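Local structure of periplasmic beta-glucosidase (Pseudomonas aeruginosa, 6R5V) at residues Ala77-His82 and Gly396-Ala401; Phe123-Asp128 and Ile171-Lys176; Arg188-Val193 and Ala484-Ser489. The protein probably hydrolyses terminal, non-reducing beta-D-glucosyl residues with release of beta-D-glucose, acting in the periplasm as a family 3 glycoside hydrolase. The protein carries 1 engineered substitution. All coordinates share one frame; numbering follows the deposited sequence. Where two conformers were deposited one is given.

In the fold
The three contacts surround a bound xylose unit, XYP of chain C, and all of them touch it. Contacts 1 and 2 lie about 11 Å apart, centre to centre, and both reach one parallel sheet of the TIM-barrel-like N-terminal domain, where strands 75-78, 121-122 and 172-178 run side by side. The centre of contact 3 is about 18 Å from the centres of the other two. Along the chain, contact 2 is nested within the long loop that contact 1 closes, whereas contacts 1 and 3 interleave. Both of these join the N-terminal domain to C-terminal-domain loops, meeting through Ser397 and Ala484. The sugar site is therefore built from two domains, with the second subunit contributing Arg585.

Contact 1: Ala77-His82 and Gly396-Ala401; sequences AYDVAH and GSWSAA. With XYP (beta-D-xylopyranose), chain C.
His82 points the NE2 corner of its ring at the loop 396-401 and donates a 2.7 Å hydrogen bond from NE2 to Ser397 O. Its CG stands between the backbone N and the carbonyl carbon (chi1 60°), which swings the imidazole toward the loop and leaves the acceptor in the ring plane. Trp398 O is also near but poorly angled; water 2 serves it instead, donating to it and accepting from His82 N. Water 1 bridges in the reverse sense, donating to Asp79 O and accepting from Ala400 N.

Asp79, in the conformers described for both residues, turns its carboxylate obliquely to the indole of Trp398, the planes 61° apart, with OD2 3.5 Å from CZ3. OD1 accepts from O3 of the xylose (chain C) at 2.5 Å, and OD2 from O2 at 3.2 Å, so a forked acid suits two neighbouring hydroxyls. Trp398 brings CH2 within 4.0 Å of the sugar's C1, while its CB rests on Ala81 CB. Tyr78, with CG trans to the backbone N (chi1 -164°), brings its ring to the loop, Ala401 N at the ring edge and CE2 3.7 Å from Ala400 CB; the small alanine also fits against Asp79 O.

Because His82 ND1 is hydrogen-bonded to Phe88 O, both ring nitrogens face carbonyl oxygens, an arrangement that would probably favour the doubly protonated, charged imidazole.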
loop_
_atom_site.group_PDB
_atom_site.type_symbol
_atom_site.label_atom_id
_atom_site.label_comp_id
_atom_site.label_asym_id
_atom_site.label_seq_id
_atom_site.Cartn_x
_atom_site.Cartn_y
_atom_site.Cartn_z
ATOM N N ALA A 77 -32.317 -4.452 -14.943
ATOM C CA ALA A 77 -31.284 -4.803 -13.943
ATOM C C ALA A 77 -31.371 -3.905 -12.710
ATOM O O ALA A 77 -31.954 -2.812 -12.734
ATOM C CB ALA A 77 -29.909 -4.779 -14.573
ATOM N N TYR A 78 -30.732 -4.388 -11.653
ATOM C CA TYR A 78 -30.632 -3.648 -10.373
ATOM C C TYR A 78 -29.447 -4.187 -9.591
ATOM O O TYR A 78 -28.876 -5.165 -10.010
ATOM C CB TYR A 78 -31.892 -3.840 -9.571
ATOM C CG TYR A 78 -32.127 -2.876 -8.436
ATOM C CD1 TYR A 78 -31.849 -1.524 -8.524
ATOM C CD2 TYR A 78 -32.767 -3.339 -7.305
ATOM C CE1 TYR A 78 -32.112 -0.655 -7.476
ATOM C CE2 TYR A 78 -33.101 -2.482 -6.280
ATOM C CZ TYR A 78 -32.771 -1.142 -6.358
ATOM O OH TYR A 78 -33.159 -0.353 -5.320
ATOM N N ASP A 79 -29.081 -3.473 -8.535
ATOM C CA ASP A 79 -27.951 -3.824 -7.639
ATOM C C ASP A 79 -28.562 -4.589 -6.458
ATOM O O ASP A 79 -28.781 -3.979 -5.413
ATOM C CB ASP A 79 -27.187 -2.561 -7.216
ATOM C CG ASP A 79 -26.263 -1.943 -8.261
ATOM O OD1 ASP A 79 -25.288 -2.597 -8.650
ATOM O OD2 ASP A 79 -26.483 -0.798 -8.634
ATOM N N VAL A 80 -28.868 -5.844 -6.663
ATOM C CA VAL A 80 -29.378 -6.726 -5.605
ATOM C C VAL A 80 -28.129 -7.437 -5.100
ATOM O O VAL A 80 -27.679 -8.399 -5.733
ATOM C CB VAL A 80 -30.475 -7.660 -6.128
ATOM C CG1 VAL A 80 -31.010 -8.528 -5.028
ATOM C CG2 VAL A 80 -31.617 -6.879 -6.751
ATOM N N ALA A 81 -27.488 -6.812 -4.125
ATOM C CA ALA A 81 -26.140 -7.166 -3.656
ATOM C C ALA A 81 -26.261 -8.160 -2.506
ATOM O O ALA A 81 -25.544 -9.163 -2.506
ATOM C CB ALA A 81 -25.420 -5.890 -3.280
ATOM N N HIS A 82 -27.099 -7.869 -1.517
ATOM C CA HIS A 82 -27.303 -8.755 -0.338
ATOM C C HIS A 82 -28.764 -8.705 0.085
ATOM O O HIS A 82 -29.054 -8.573 1.308
ATOM C CB HIS A 82 -26.345 -8.356 0.796
ATOM C CG HIS A 82 -26.510 -6.958 1.292
ATOM N ND1 HIS A 82 -27.150 -6.653 2.472
ATOM C CD2 HIS A 82 -26.056 -5.783 0.803
ATOM C CE1 HIS A 82 -27.087 -5.341 2.672
ATOM N NE2 HIS A 82 -26.472 -4.790 1.652
ATOM N N GLY A 396 -27.513 -1.650 6.105
ATOM C CA GLY A 396 -26.215 -1.590 5.445
ATOM C C GLY A 396 -26.229 -0.693 4.237
ATOM O O GLY A 396 -27.295 -0.085 3.851
ATOM N N SER A 397 -25.065 -0.598 3.626
ATOM C CA SER A 397 -24.907 -0.011 2.286
ATOM C C SER A 397 -25.433 -1.005 1.227
ATOM O O SER A 397 -25.542 -2.222 1.524
ATOM C CB SER A 397 -23.462 0.307 2.095
ATOM O OG SER A 397 -22.706 -0.869 2.351
ATOM N N TRP A 398 -25.706 -0.497 0.027
ATOM C CA TRP A 398 -26.162 -1.297 -1.139
ATOM C C TRP A 398 -27.390 -2.120 -0.700
ATOM O O TRP A 398 -27.420 -3.341 -0.915
ATOM C CB TRP A 398 -24.994 -2.123 -1.711
ATOM C CG TRP A 398 -23.988 -1.250 -2.418
ATOM C CD1 TRP A 398 -22.713 -0.954 -2.024
ATOM C CD2 TRP A 398 -24.201 -0.507 -3.636
ATOM N NE1 TRP A 398 -22.123 -0.093 -2.914
ATOM C CE2 TRP A 398 -23.013 0.209 -3.907
ATOM C CE3 TRP A 398 -25.270 -0.390 -4.534
ATOM C CZ2 TRP A 398 -22.871 1.033 -5.025
ATOM C CZ3 TRP A 398 -25.129 0.424 -5.637
ATOM C CH2 TRP A 398 -23.946 1.122 -5.878
ATOM N N SER A 399 -28.332 -1.439 -0.066
ATOM C CA SER A 399 -29.550 -2.053 0.503
ATOM C C SER A 399 -30.677 -2.125 -0.540
ATOM O O SER A 399 -31.774 -2.498 -0.149
ATOM C CB SER A 399 -29.984 -1.284 1.749
ATOM O OG SER A 399 -30.271 0.056 1.415
ATOM N N ALA A 400 -30.403 -1.896 -1.828
ATOM C CA ALA A 400 -31.382 -2.172 -2.909
ATOM C C ALA A 400 -32.746 -1.569 -2.535
ATOM O O ALA A 400 -32.770 -0.361 -2.215
ATOM C CB ALA A 400 -31.423 -3.662 -3.142
ATOM N N ALA A 401 -33.845 -2.349 -2.569
ATOM C CA ALA A 401 -35.217 -1.837 -2.336
ATOM C C ALA A 401 -35.620 -2.064 -0.872
ATOM O O ALA A 401 -36.835 -1.927 -0.550
ATOM C CB ALA A 401 -36.187 -2.501 -3.291
HETATM C C1 XYP C . -22.623 2.005 -9.549
HETATM C C2 XYP C . -23.182 0.754 -10.263
HETATM C C3 XYP C . -22.875 -0.488 -9.406
HETATM C C4 XYP C . -21.362 -0.573 -9.246
HETATM C C5 XYP C . -20.763 0.711 -8.678
HETATM O O2 XYP C . -24.577 0.984 -10.552
HETATM O O3 XYP C . -23.285 -1.760 -9.926
HETATM O O4 XYP C . -21.073 -1.654 -8.376
HETATM O O5 XYP C . -21.207 1.913 -9.292
HETATM O O HOH W 1 -28.264 -1.654 -3.792
HETATM O O HOH W 2 -28.675 -5.595 -1.578
#

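Contact 2: Phe123-Asp128 and Ile171-Lys176; sequences FSPMVD and IMAAVK. With XYP (beta-D-xylopyranose), chain C.
Lys176 binds the loop 123-128 through its backbone and its ammonium group. Its N donates to Pro125 O at 3.0 Å, and its O accepts from Val127 N at 2.9 Å, a parallel bridge in which one lysine straddles Met126. The side chain then leaves with CG lodged between the backbone N and the carbonyl carbon (chi1 71°) and runs fully extended past Met126 CB. At its end NZ donates to Phe123 O at 2.9 Å, approaching 35° out of that carbonyl's plane, and to O4 of the xylose (chain C), also at 2.9 Å; its bond to O3 of the sugar is weak. The long, flexible lysine suits the place: its extended chain spans from the strand to the sugar, and its ammonium has several N-H groups to share. A long, weak ion pair with Asp79 OD1 adds to the hold on NZ.

This is a beta-alpha-beta crossover between neighbouring parallel strands of the TIM-like barrel sheet: strand 121-122 leads into the loop, helix 146-161 makes the connection, and strand 172-178 returns alongside. A cis peptide before Pro125 bends the loop as it leaves the first strand. Asp128 reaches Tyr208 through OD1 and His177 through OD2, and His177 itself binds the xylose, which makes Asp128 a second-shell residue of the site.

Farther out the contact is apolar. Phe123 offers the edge of its ring to Ala174, CD1 lying 3.9 Å from CB. Pro125 CD rests on Ala173 CB, where a small residue leaves room for the ring. Val127 and Val175 cross at about a right angle, their CG2 methyls 3.6 Å apart and facing helix 206-213.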
loop_
_atom_site.group_PDB
_atom_site.type_symbol
_atom_site.label_atom_id
_atom_site.label_comp_id
_atom_site.label_asym_id
_atom_site.label_seq_id
_atom_site.Cartn_x
_atom_site.Cartn_y
_atom_site.Cartn_z
ATOM N N PHE A 123 -26.588 -6.725 -10.644
ATOM C CA PHE A 123 -25.143 -6.418 -10.728
ATOM C C PHE A 123 -24.494 -6.952 -9.454
ATOM O O PHE A 123 -24.273 -6.166 -8.521
ATOM C CB PHE A 123 -24.878 -4.935 -10.918
ATOM C CG PHE A 123 -25.538 -4.325 -12.128
ATOM C CD1 PHE A 123 -25.418 -4.909 -13.374
ATOM C CD2 PHE A 123 -26.288 -3.172 -12.014
ATOM C CE1 PHE A 123 -26.015 -4.326 -14.482
ATOM C CE2 PHE A 123 -26.893 -2.596 -13.123
ATOM C CZ PHE A 123 -26.755 -3.182 -14.349
ATOM N N SER A 124 -24.310 -8.256 -9.425
ATOM C CA SER A 124 -23.841 -9.061 -8.259
ATOM C C SER A 124 -23.539 -10.459 -8.787
ATOM O O SER A 124 -24.050 -10.823 -9.849
ATOM C CB SER A 124 -24.882 -8.993 -7.146
ATOM O OG SER A 124 -24.730 -9.969 -6.119
ATOM N N PRO A 125 -22.651 -11.265 -8.164
ATOM C CA PRO A 125 -21.939 -10.927 -6.934
ATOM C C PRO A 125 -20.736 -9.997 -7.187
ATOM O O PRO A 125 -20.172 -10.006 -8.277
ATOM C CB PRO A 125 -21.468 -12.302 -6.458
ATOM C CG PRO A 125 -21.172 -13.050 -7.756
ATOM C CD PRO A 125 -22.208 -12.545 -8.732
ATOM N N MET A 126 -20.400 -9.207 -6.167
ATOM C CA MET A 126 -19.087 -8.519 -6.064
ATOM C C MET A 126 -18.039 -9.499 -5.508
ATOM O O MET A 126 -18.203 -10.008 -4.398
ATOM C CB MET A 126 -19.239 -7.276 -5.192
ATOM C CG MET A 126 -18.005 -6.366 -5.176
ATOM S SD MET A 126 -16.786 -6.947 -3.992
ATOM C CE MET A 126 -15.813 -5.462 -3.735
ATOM N N VAL A 127 -16.997 -9.796 -6.270
ATOM C CA VAL A 127 -16.013 -10.866 -5.917
ATOM C C VAL A 127 -14.578 -10.352 -5.911
ATOM O O VAL A 127 -13.620 -11.177 -6.042
ATOM C CB VAL A 127 -16.177 -12.084 -6.842
ATOM C CG1 VAL A 127 -17.601 -12.630 -6.757
ATOM C CG2 VAL A 127 -15.788 -11.798 -8.286
ATOM N N ASP A 128 -14.412 -9.048 -5.727
ATOM C CA ASP A 128 -13.080 -8.391 -5.698
ATOM C C ASP A 128 -12.389 -8.767 -4.387
ATOM O O ASP A 128 -12.992 -8.556 -3.338
ATOM C CB ASP A 128 -13.239 -6.900 -5.729
ATOM C CG ASP A 128 -13.998 -6.378 -6.918
ATOM O OD1 ASP A 128 -13.821 -6.942 -8.011
ATOM O OD2 ASP A 128 -14.788 -5.451 -6.723
ATOM N N ILE A 171 -32.649 -14.912 -11.886
ATOM C CA ILE A 171 -32.087 -13.666 -12.470
ATOM C C ILE A 171 -30.681 -13.981 -12.978
ATOM O O ILE A 171 -30.037 -14.893 -12.461
ATOM C CB ILE A 171 -32.064 -12.496 -11.477
ATOM C CG1 ILE A 171 -31.079 -12.714 -10.314
ATOM C CG2 ILE A 171 -33.458 -12.181 -11.006
ATOM C CD1 ILE A 171 -31.070 -11.564 -9.331
ATOM N N MET A 172 -30.204 -13.169 -13.911
ATOM C CA MET A 172 -28.847 -13.302 -14.447
ATOM C C MET A 172 -27.879 -12.612 -13.473
ATOM O O MET A 172 -28.200 -11.535 -12.923
ATOM C CB MET A 172 -28.726 -12.667 -15.841
ATOM C CG MET A 172 -27.325 -12.691 -16.380
ATOM S SD MET A 172 -27.250 -12.315 -18.172
ATOM C CE MET A 172 -28.166 -13.714 -18.819
ATOM N N ALA A 173 -26.753 -13.248 -13.232
ATOM C CA ALA A 173 -25.660 -12.651 -12.441
ATOM C C ALA A 173 -24.762 -11.855 -13.412
ATOM O O ALA A 173 -24.262 -12.417 -14.459
ATOM C CB ALA A 173 -24.854 -13.693 -11.732
ATOM N N ALA A 174 -24.530 -10.610 -13.067
ATOM C CA ALA A 174 -23.488 -9.773 -13.689
ATOM C C ALA A 174 -22.375 -9.620 -12.647
ATOM O O ALA A 174 -22.463 -8.747 -11.791
ATOM C CB ALA A 174 -24.046 -8.471 -14.200
ATOM N N VAL A 175 -21.414 -10.551 -12.690
ATOM C CA VAL A 175 -20.265 -10.585 -11.730
ATOM C C VAL A 175 -19.459 -9.300 -11.870
ATOM O O VAL A 175 -19.282 -8.814 -12.995
ATOM C CB VAL A 175 -19.386 -11.834 -11.888
ATOM C CG1 VAL A 175 -18.709 -11.985 -13.222
ATOM C CG2 VAL A 175 -18.385 -11.957 -10.762
ATOM N N LYS A 176 -19.022 -8.736 -10.740
ATOM C CA LYS A 176 -18.278 -7.450 -10.746
ATOM C C LYS A 176 -17.173 -7.496 -9.687
ATOM O O LYS A 176 -17.180 -8.355 -8.826
ATOM C CB LYS A 176 -19.292 -6.322 -10.514
ATOM C CG LYS A 176 -19.865 -6.257 -9.112
ATOM C CD LYS A 176 -21.006 -5.248 -9.004
ATOM C CE LYS A 176 -21.492 -5.044 -7.597
ATOM N NZ LYS A 176 -22.539 -4.011 -7.637
HETATM C C1 XYP C . -22.623 2.005 -9.549
HETATM C C2 XYP C . -23.182 0.754 -10.263
HETATM C C3 XYP C . -22.875 -0.488 -9.406
HETATM C C4 XYP C . -21.362 -0.573 -9.246
HETATM C C5 XYP C . -20.763 0.711 -8.678
HETATM O O2 XYP C . -24.577 0.984 -10.552
HETATM O O3 XYP C . -23.285 -1.760 -9.926
HETATM O O4 XYP C . -21.073 -1.654 -8.376
HETATM O O5 XYP C . -21.207 1.913 -9.292
#

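Contact 3: Arg188-Val193 and Ala484-Ser489; sequences RDYNTV and AHEASS. With XYP (beta-D-xylopyranose), chain B; XYP (beta-D-xylopyranose), chain C.
Asp189 and Ala487 face each other from two type II turns, Arg188-Asn191 and His485-Ser488, with their CA atoms 5.0 Å apart. The Asp189 side chain bridges the turns: CG lies trans to the backbone N (chi1 -150°), and OD2 takes Ala487 N on its anti lone pair at 2.7 Å. The carboxylate also sits over one face of the next residue's ring, its CG 3.9 Å above the Tyr190 plane. OD1 receives weak hydrogen bonds from Tyr190 N, Tyr181 and Trp135, so a short acid with two acceptor oxygens fits this cluster of donors.

Tyr190 carries its hydroxyl to Glu486, donating from OH to OE2 at 2.6 Å. The acceptor lies at the edge of the phenol, near its plane, while ring and carboxylate stand 78° apart. Glu486 is fully extended (chi1 -177°), long enough to leave its turn and present OE2 to both Tyr190 and the second xylose unit (chain B), whose O3 is 3.0 Å from OE2. OE1 lies 3.4 Å from O5 of the first xylose (chain C). Ala487, with little bulk, packs its CB against Tyr190 CE2, 4.1 Å away. At the other end Ser489 OG accepts a weak bond from Asp189 N and is held more firmly by Gly187 O.

Arg585 of the second subunit forms a salt bridge with Glu486 OE2. The sugar-facing carboxylate is thereby held in place by Tyr190 of the N-terminal domain and by Arg585 of the second subunit.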
loop_
_atom_site.group_PDB
_atom_site.type_symbol
_atom_site.label_atom_id
_atom_site.label_comp_id
_atom_site.label_asym_id
_atom_site.label_seq_id
_atom_site.Cartn_x
_atom_site.Cartn_y
_atom_site.Cartn_z
ATOM N N ARG A 188 -8.007 4.253 -1.747
ATOM C CA ARG A 188 -8.862 5.335 -2.292
ATOM C C ARG A 188 -9.719 4.768 -3.409
ATOM O O ARG A 188 -9.164 4.119 -4.351
ATOM C CB ARG A 188 -8.028 6.524 -2.790
ATOM C CG ARG A 188 -7.269 7.216 -1.671
ATOM C CD ARG A 188 -6.470 8.452 -2.040
ATOM N NE ARG A 188 -5.282 8.275 -2.842
ATOM C CZ ARG A 188 -4.033 7.999 -2.392
ATOM N NH1 ARG A 188 -3.804 7.716 -1.123
ATOM N NH2 ARG A 188 -3.011 7.974 -3.250
ATOM N N ASP A 189 -11.032 4.963 -3.335
ATOM C CA ASP A 189 -11.906 4.375 -4.366
ATOM C C ASP A 189 -11.464 4.893 -5.747
ATOM O O ASP A 189 -10.980 6.063 -5.866
ATOM C CB ASP A 189 -13.384 4.604 -4.098
ATOM C CG ASP A 189 -14.269 3.474 -4.658
ATOM O OD1 ASP A 189 -13.762 2.617 -5.456
ATOM O OD2 ASP A 189 -15.441 3.458 -4.280
ATOM N N TYR A 190 -11.597 4.028 -6.759
ATOM C CA TYR A 190 -11.341 4.299 -8.189
ATOM C C TYR A 190 -9.845 4.487 -8.485
ATOM O O TYR A 190 -9.490 4.731 -9.653
ATOM C CB TYR A 190 -12.036 5.581 -8.647
ATOM C CG TYR A 190 -13.429 5.798 -8.128
ATOM C CD1 TYR A 190 -14.424 4.879 -8.400
ATOM C CD2 TYR A 190 -13.750 6.938 -7.402
ATOM C CE1 TYR A 190 -15.713 5.070 -7.947
ATOM C CE2 TYR A 190 -15.037 7.144 -6.934
ATOM C CZ TYR A 190 -16.021 6.222 -7.232
ATOM O OH TYR A 190 -17.319 6.439 -6.840
ATOM N N ASN A 191 -8.976 4.313 -7.486
ATOM C CA ASN A 191 -7.539 4.626 -7.643
ATOM C C ASN A 191 -6.797 3.495 -8.397
ATOM O O ASN A 191 -7.268 2.344 -8.478
ATOM C CB ASN A 191 -6.816 4.936 -6.326
ATOM C CG ASN A 191 -5.602 5.819 -6.523
ATOM O OD1 ASN A 191 -5.439 6.434 -7.591
ATOM N ND2 ASN A 191 -4.696 5.843 -5.548
ATOM N N THR A 192 -5.659 3.891 -8.919
ATOM C CA THR A 192 -4.610 3.050 -9.545
ATOM C C THR A 192 -4.498 1.660 -8.916
ATOM O O THR A 192 -4.377 1.539 -7.705
ATOM C CB THR A 192 -3.262 3.779 -9.478
ATOM O OG1 THR A 192 -3.547 5.051 -10.078
ATOM C CG2 THR A 192 -2.220 2.971 -10.224
ATOM N N VAL A 193 -4.429 0.636 -9.768
ATOM C CA VAL A 193 -4.103 -0.733 -9.358
ATOM C C VAL A 193 -2.907 -1.146 -10.144
ATOM O O VAL A 193 -2.902 -1.014 -11.396
ATOM C CB VAL A 193 -5.255 -1.742 -9.504
ATOM C CG1 VAL A 193 -4.796 -3.148 -9.131
ATOM C CG2 VAL A 193 -6.406 -1.291 -8.644
ATOM N N ALA A 484 -19.096 3.068 4.706
ATOM C CA ALA A 484 -18.536 1.875 4.033
ATOM C C ALA A 484 -19.378 1.637 2.794
ATOM O O ALA A 484 -20.109 0.617 2.698
ATOM C CB ALA A 484 -18.516 0.679 4.949
ATOM N N HIS A 485 -19.335 2.627 1.916
ATOM C CA HIS A 485 -20.002 2.526 0.605
ATOM C C HIS A 485 -19.068 3.028 -0.512
ATOM O O HIS A 485 -17.908 3.332 -0.265
ATOM C CB HIS A 485 -21.384 3.168 0.747
ATOM C CG HIS A 485 -21.544 4.521 0.168
ATOM N ND1 HIS A 485 -22.116 4.700 -1.067
ATOM C CD2 HIS A 485 -21.308 5.751 0.674
ATOM C CE1 HIS A 485 -22.186 5.989 -1.328
ATOM N NE2 HIS A 485 -21.699 6.660 -0.270
ATOM N N GLU A 486 -19.587 3.100 -1.721
ATOM C CA GLU A 486 -18.779 3.603 -2.854
ATOM C C GLU A 486 -18.189 4.964 -2.476
ATOM O O GLU A 486 -18.940 5.833 -1.965
ATOM C CB GLU A 486 -19.664 3.675 -4.086
ATOM C CG GLU A 486 -18.880 4.097 -5.287
ATOM C CD GLU A 486 -19.728 4.260 -6.518
ATOM O OE1 GLU A 486 -20.897 3.789 -6.478
ATOM O OE2 GLU A 486 -19.204 4.826 -7.506
ATOM N N ALA A 487 -16.901 5.137 -2.737
ATOM C CA ALA A 487 -16.131 6.382 -2.555
ATOM C C ALA A 487 -15.897 6.727 -1.077
ATOM O O ALA A 487 -15.112 7.661 -0.863
ATOM C CB ALA A 487 -16.793 7.523 -3.268
ATOM N N SER A 488 -16.322 5.928 -0.104
ATOM C CA SER A 488 -16.166 6.286 1.332
ATOM C C SER A 488 -14.895 5.640 1.916
ATOM O O SER A 488 -14.991 4.875 2.879
ATOM C CB SER A 488 -17.407 5.941 2.110
ATOM O OG SER A 488 -18.548 6.607 1.566
ATOM N N SER A 489 -13.742 5.984 1.378
ATOM C CA SER A 489 -12.434 5.515 1.894
ATOM C C SER A 489 -12.089 6.265 3.182
ATOM O O SER A 489 -12.376 7.425 3.311
ATOM C CB SER A 489 -11.388 5.657 0.863
ATOM O OG SER A 489 -11.758 4.881 -0.268
HETATM O O1 XYP B . -23.198 8.466 -8.931
HETATM C C1 XYP B . -23.147 7.228 -9.651
HETATM C C2 XYP B . -21.756 6.643 -9.487
HETATM C C3 XYP B . -21.682 5.315 -10.271
HETATM C C4 XYP B . -22.793 4.398 -9.726
HETATM C C5 XYP B . -24.158 5.049 -9.911
HETATM O O2 XYP B . -20.900 7.695 -9.966
HETATM O O3 XYP B . -20.407 4.624 -10.271
HETATM O O4 XYP B . -22.827 3.146 -10.396
HETATM O O5 XYP B . -24.150 6.301 -9.204
HETATM C C1 XYP C . -22.623 2.005 -9.549
HETATM C C2 XYP C . -23.182 0.754 -10.263
HETATM C C3 XYP C . -22.875 -0.488 -9.406
HETATM C C4 XYP C . -21.362 -0.573 -9.246
HETATM C C5 XYP C . -20.763 0.711 -8.678
HETATM O O2 XYP C . -24.577 0.984 -10.552
HETATM O O3 XYP C . -23.285 -1.760 -9.926
HETATM O O4 XYP C . -21.073 -1.654 -8.376
HETATM O O5 XYP C . -21.207 1.913 -9.292
#